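Long-range contact in centrosomal protein of 104 kDa (Homo sapiens, PDB 5LPH), which is required for ciliogenesis and for structural integrity at the ciliary tip, and contains a tubulin-binding TOG domain: residues P29-A40 against E49-K58. Sequence-based numbering, arbitrary orientation.
Sequences PEPLTEKALREA and ETLVAEAYCK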
loop_
_atom_site.group_PDB
_atom_site.type_symbol
_atom_site.label_atom_id
_atom_site.label_comp_id
_atom_site.label_asym_id
_atom_site.label_seq_id
_atom_site.Cartn_x
_atom_site.Cartn_y
_atom_site.Cartn_z
ATOM N N PRO A 29 30.584 -5.233 -6.833
ATOM C CA PRO A 29 29.872 -4.871 -5.597
ATOM C C PRO A 29 30.641 -5.271 -4.339
ATOM O O PRO A 29 31.322 -6.297 -4.342
ATOM C CB PRO A 29 28.578 -5.687 -5.683
ATOM C CG PRO A 29 28.374 -5.919 -7.130
ATOM C CD PRO A 29 29.741 -6.055 -7.722
ATOM N N GLU A 30 30.525 -4.474 -3.279
ATOM C CA GLU A 30 31.177 -4.802 -2.004
ATOM C C GLU A 30 30.508 -6.039 -1.381
ATOM O O GLU A 30 29.394 -6.394 -1.776
ATOM C CB GLU A 30 31.198 -3.594 -1.044
ATOM C CG GLU A 30 29.852 -3.131 -0.496
ATOM C CD GLU A 30 29.240 -1.971 -1.262
ATOM O OE1 GLU A 30 29.631 -1.703 -2.422
ATOM O OE2 GLU A 30 28.341 -1.320 -0.690
ATOM N N PRO A 31 31.186 -6.711 -0.425
ATOM C CA PRO A 31 30.559 -7.911 0.110
ATOM C C PRO A 31 29.393 -7.580 1.037
ATOM O O PRO A 31 29.295 -6.461 1.564
ATOM C CB PRO A 31 31.695 -8.580 0.886
ATOM C CG PRO A 31 32.533 -7.449 1.354
ATOM C CD PRO A 31 32.422 -6.373 0.307
ATOM N N LEU A 32 28.515 -8.558 1.211
ATOM C CA LEU A 32 27.404 -8.452 2.147
ATOM C C LEU A 32 27.949 -8.405 3.573
ATOM O O LEU A 32 28.899 -9.119 3.899
ATOM C CB LEU A 32 26.457 -9.649 1.983
ATOM C CG LEU A 32 25.717 -9.712 0.642
ATOM C CD1 LEU A 32 25.217 -11.119 0.347
ATOM C CD2 LEU A 32 24.569 -8.715 0.612
ATOM N N THR A 33 27.349 -7.566 4.412
ATOM C CA THR A 33 27.684 -7.527 5.836
ATOM C C THR A 33 27.181 -8.801 6.503
ATOM O O THR A 33 26.375 -9.529 5.920
ATOM C CB THR A 33 27.035 -6.325 6.549
ATOM O OG1 THR A 33 25.610 -6.386 6.392
ATOM C CG2 THR A 33 27.563 -5.002 5.988
ATOM N N GLU A 34 27.652 -9.064 7.720
ATOM C CA GLU A 34 27.207 -10.240 8.479
ATOM C C GLU A 34 25.693 -10.204 8.736
ATOM O O GLU A 34 25.021 -11.227 8.605
ATOM C CB GLU A 34 27.982 -10.369 9.798
ATOM C CG GLU A 34 27.761 -11.680 10.552
ATOM C CD GLU A 34 28.063 -12.921 9.719
ATOM O OE1 GLU A 34 29.071 -12.924 8.974
ATOM O OE2 GLU A 34 27.282 -13.899 9.798
ATOM N N LYS A 35 25.171 -9.022 9.073
ATOM C CA LYS A 35 23.731 -8.812 9.279
ATOM C C LYS A 35 22.900 -9.095 8.025
ATOM O O LYS A 35 21.869 -9.774 8.098
ATOM C CB LYS A 35 23.469 -7.376 9.759
ATOM C CG LYS A 35 21.998 -7.017 9.928
ATOM C CD LYS A 35 21.821 -5.868 10.926
ATOM C CE LYS A 35 21.673 -6.384 12.335
ATOM N NZ LYS A 35 21.547 -5.304 13.352
ATOM N N ALA A 36 23.349 -8.560 6.890
ATOM C CA ALA A 36 22.673 -8.759 5.599
ATOM C C ALA A 36 22.677 -10.222 5.152
ATOM O O ALA A 36 21.720 -10.707 4.547
ATOM C CB ALA A 36 23.327 -7.896 4.536
ATOM N N LEU A 37 23.774 -10.905 5.459
ATOM C CA LEU A 37 23.969 -12.313 5.125
ATOM C C LEU A 37 22.913 -13.200 5.786
ATOM O O LEU A 37 22.332 -14.069 5.132
ATOM C CB LEU A 37 25.376 -12.746 5.567
ATOM C CG LEU A 37 26.234 -13.689 4.732
ATOM C CD1 LEU A 37 26.108 -13.437 3.235
ATOM C CD2 LEU A 37 27.675 -13.526 5.195
ATOM N N ARG A 38 22.655 -12.964 7.073
ATOM C CA ARG A 38 21.645 -13.735 7.823
ATOM C C ARG A 38 20.223 -13.349 7.414
ATOM O O ARG A 38 19.349 -14.213 7.273
ATOM C CB ARG A 38 21.834 -13.561 9.339
ATOM C CG ARG A 38 23.229 -13.917 9.863
ATOM C CD ARG A 38 23.618 -15.385 9.667
ATOM N NE ARG A 38 25.068 -15.565 9.535
ATOM C CZ ARG A 38 25.680 -16.728 9.280
ATOM N NH1 ARG A 38 24.987 -17.861 9.134
ATOM N NH2 ARG A 38 27.009 -16.758 9.174
ATOM N N GLU A 39 20.023 -12.052 7.204
ATOM C CA GLU A 39 18.764 -11.481 6.718
ATOM C C GLU A 39 18.362 -12.047 5.347
ATOM O O GLU A 39 17.220 -12.477 5.158
ATOM C CB GLU A 39 18.924 -9.955 6.638
ATOM C CG GLU A 39 17.670 -9.137 6.395
ATOM C CD GLU A 39 17.988 -7.649 6.295
ATOM O OE1 GLU A 39 17.559 -6.890 7.186
ATOM O OE2 GLU A 39 18.693 -7.240 5.347
ATOM N N ALA A 40 19.314 -12.074 4.411
ATOM C CA ALA A 40 19.076 -12.524 3.028
ATOM C C ALA A 40 19.488 -13.981 2.759
ATOM O O ALA A 40 19.620 -14.383 1.596
ATOM C CB ALA A 40 19.798 -11.594 2.067
ATOM N N GLU A 49 24.465 -15.552 -4.810
ATOM C CA GLU A 49 25.110 -14.503 -4.030
ATOM C C GLU A 49 25.391 -13.235 -4.835
ATOM O O GLU A 49 25.297 -12.145 -4.293
ATOM C CB GLU A 49 26.414 -15.011 -3.416
ATOM C CG GLU A 49 27.011 -14.062 -2.386
ATOM C CD GLU A 49 28.199 -14.652 -1.653
ATOM O OE1 GLU A 49 28.396 -14.310 -0.467
ATOM O OE2 GLU A 49 28.941 -15.454 -2.260
ATOM N N THR A 50 25.741 -13.383 -6.110
ATOM C CA THR A 50 26.095 -12.247 -6.971
ATOM C C THR A 50 24.950 -11.243 -7.067
ATOM O O THR A 50 25.137 -10.053 -6.813
ATOM C CB THR A 50 26.494 -12.715 -8.395
ATOM O OG1 THR A 50 27.656 -13.544 -8.310
ATOM C CG2 THR A 50 26.808 -11.526 -9.321
ATOM N N LEU A 51 23.771 -11.738 -7.427
ATOM C CA LEU A 51 22.591 -10.895 -7.582
ATOM C C LEU A 51 22.180 -10.243 -6.258
ATOM O O LEU A 51 21.795 -9.071 -6.246
ATOM C CB LEU A 51 21.433 -11.694 -8.188
ATOM C CG LEU A 51 20.294 -10.881 -8.816
ATOM C CD1 LEU A 51 19.653 -11.672 -9.949
ATOM C CD2 LEU A 51 19.246 -10.463 -7.788
ATOM N N VAL A 52 22.267 -10.978 -5.150
ATOM C CA VAL A 52 21.898 -10.410 -3.839
ATOM C C VAL A 52 22.886 -9.312 -3.423
ATOM O O VAL A 52 22.472 -8.275 -2.904
ATOM C CB VAL A 52 21.777 -11.490 -2.739
ATOM C CG1 VAL A 52 21.551 -10.869 -1.368
ATOM C CG2 VAL A 52 20.632 -12.438 -3.059
ATOM N N ALA A 53 24.176 -9.545 -3.657
ATOM C CA ALA A 53 25.222 -8.558 -3.365
ATOM C C ALA A 53 25.029 -7.263 -4.163
ATOM O O ALA A 53 25.152 -6.181 -3.607
ATOM C CB ALA A 53 26.602 -9.145 -3.639
ATOM N N GLU A 54 24.736 -7.391 -5.458
ATOM C CA GLU A 54 24.354 -6.252 -6.306
ATOM C C GLU A 54 23.220 -5.423 -5.685
ATOM O O GLU A 54 23.330 -4.199 -5.558
ATOM C CB GLU A 54 23.870 -6.721 -7.677
ATOM C CG GLU A 54 24.914 -6.921 -8.754
ATOM C CD GLU A 54 24.252 -7.002 -10.123
ATOM O OE1 GLU A 54 23.576 -8.021 -10.378
ATOM O OE2 GLU A 54 24.379 -6.040 -10.921
ATOM N N ALA A 55 22.142 -6.111 -5.303
ATOM C CA ALA A 55 20.955 -5.476 -4.713
ATOM C C ALA A 55 21.221 -4.743 -3.404
ATOM O O ALA A 55 20.553 -3.756 -3.117
ATOM C CB ALA A 55 19.849 -6.508 -4.513
ATOM N N TYR A 56 22.186 -5.225 -2.622
ATOM C CA TYR A 56 22.536 -4.633 -1.318
ATOM C C TYR A 56 23.612 -3.544 -1.351
ATOM O O TYR A 56 23.795 -2.841 -0.353
ATOM C CB TYR A 56 23.003 -5.727 -0.345
ATOM C CG TYR A 56 21.893 -6.328 0.489
ATOM C CD1 TYR A 56 21.030 -7.281 -0.048
ATOM C CD2 TYR A 56 21.721 -5.963 1.818
ATOM C CE1 TYR A 56 20.017 -7.839 0.711
ATOM C CE2 TYR A 56 20.706 -6.518 2.590
ATOM C CZ TYR A 56 19.856 -7.454 2.026
ATOM O OH TYR A 56 18.848 -8.018 2.759
ATOM N N CYS A 57 24.333 -3.402 -2.460
ATOM C CA CYS A 57 25.538 -2.563 -2.467
ATOM C C CYS A 57 25.228 -1.066 -2.601
ATOM O O CYS A 57 24.091 -0.665 -2.874
ATOM C CB CYS A 57 26.501 -3.021 -3.559
ATOM S SG CYS A 57 26.073 -2.481 -5.212
ATOM N N LYS A 58 26.264 -0.252 -2.422
ATOM C CA LYS A 58 26.130 1.205 -2.354
ATOM C C LYS A 58 26.079 1.913 -3.714
ATOM O O LYS A 58 25.981 3.134 -3.753
ATOM C CB LYS A 58 27.263 1.788 -1.500
ATOM C CG LYS A 58 27.079 1.540 -0.013
ATOM C CD LYS A 58 28.337 1.898 0.763
ATOM C CE LYS A 58 28.151 1.705 2.261
ATOM N NZ LYS A 58 29.437 1.907 2.981
HETATM O O HOH W 1 26.763 -5.502 -1.465
#
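Tyr56 reaches from the C-terminal end of helix 49-56 to helix 34-39, and the tight half of the contact is built round its ring. Leu32 brings CD2 in beside the root of that ring, 3.5 Å from Tyr56 CB, while its other methyl, CD1, turns to Val52 CG1. Farther out, the methyl of Ala36 meets the ring obliquely, CB lying 3.5 Å from Tyr56 CE2, and Ala40 CB touches both Val52 CG1 and the phenol end. At the exposed rim of this half, Tyr56 OH donates to Glu39 OE2 at 2.7 Å, with the oxygen near the ring plane, on the anti side of a carboxylate turned 39° from that plane. Glu39 gets there by extending, its CG opposite the backbone N (chi1 -169°). Replacing Tyr56 by an alanine would remove the ring and is likely to open a gap beside Leu32, Ala36 and Ala40 and leave the Glu39 carboxylate without its phenol partner.

The other half is looser and more polar. Pro29 runs alongside Glu54, its CG 4.0 Å from Glu54 CG, but beside it a water donates to both Glu30 O and Ala53 O, bridging the two backbones. Glu30, bent at chi2, swings its carboxylate over Cys57 to accept from Lys58 N at OE2 (2.9 Å), a bent bond of 134°. The ammonium of the exposed Lys58 stays 5.0 Å from Glu30 OE2, measured at NZ, so any attraction between the charges is probably modest.

All this lies at the N-terminal end of the helical, HEAT-repeat TOG array. Ile44 of helix 41-47 packs against Leu32 and Val52, Tyr62 of helix 60-76 against Pro29 and Cys57, and in helix 83-100 Phe95 touches Ala40 and Tyr56, with Arg99 making a cation-pi contact to the tyrosine.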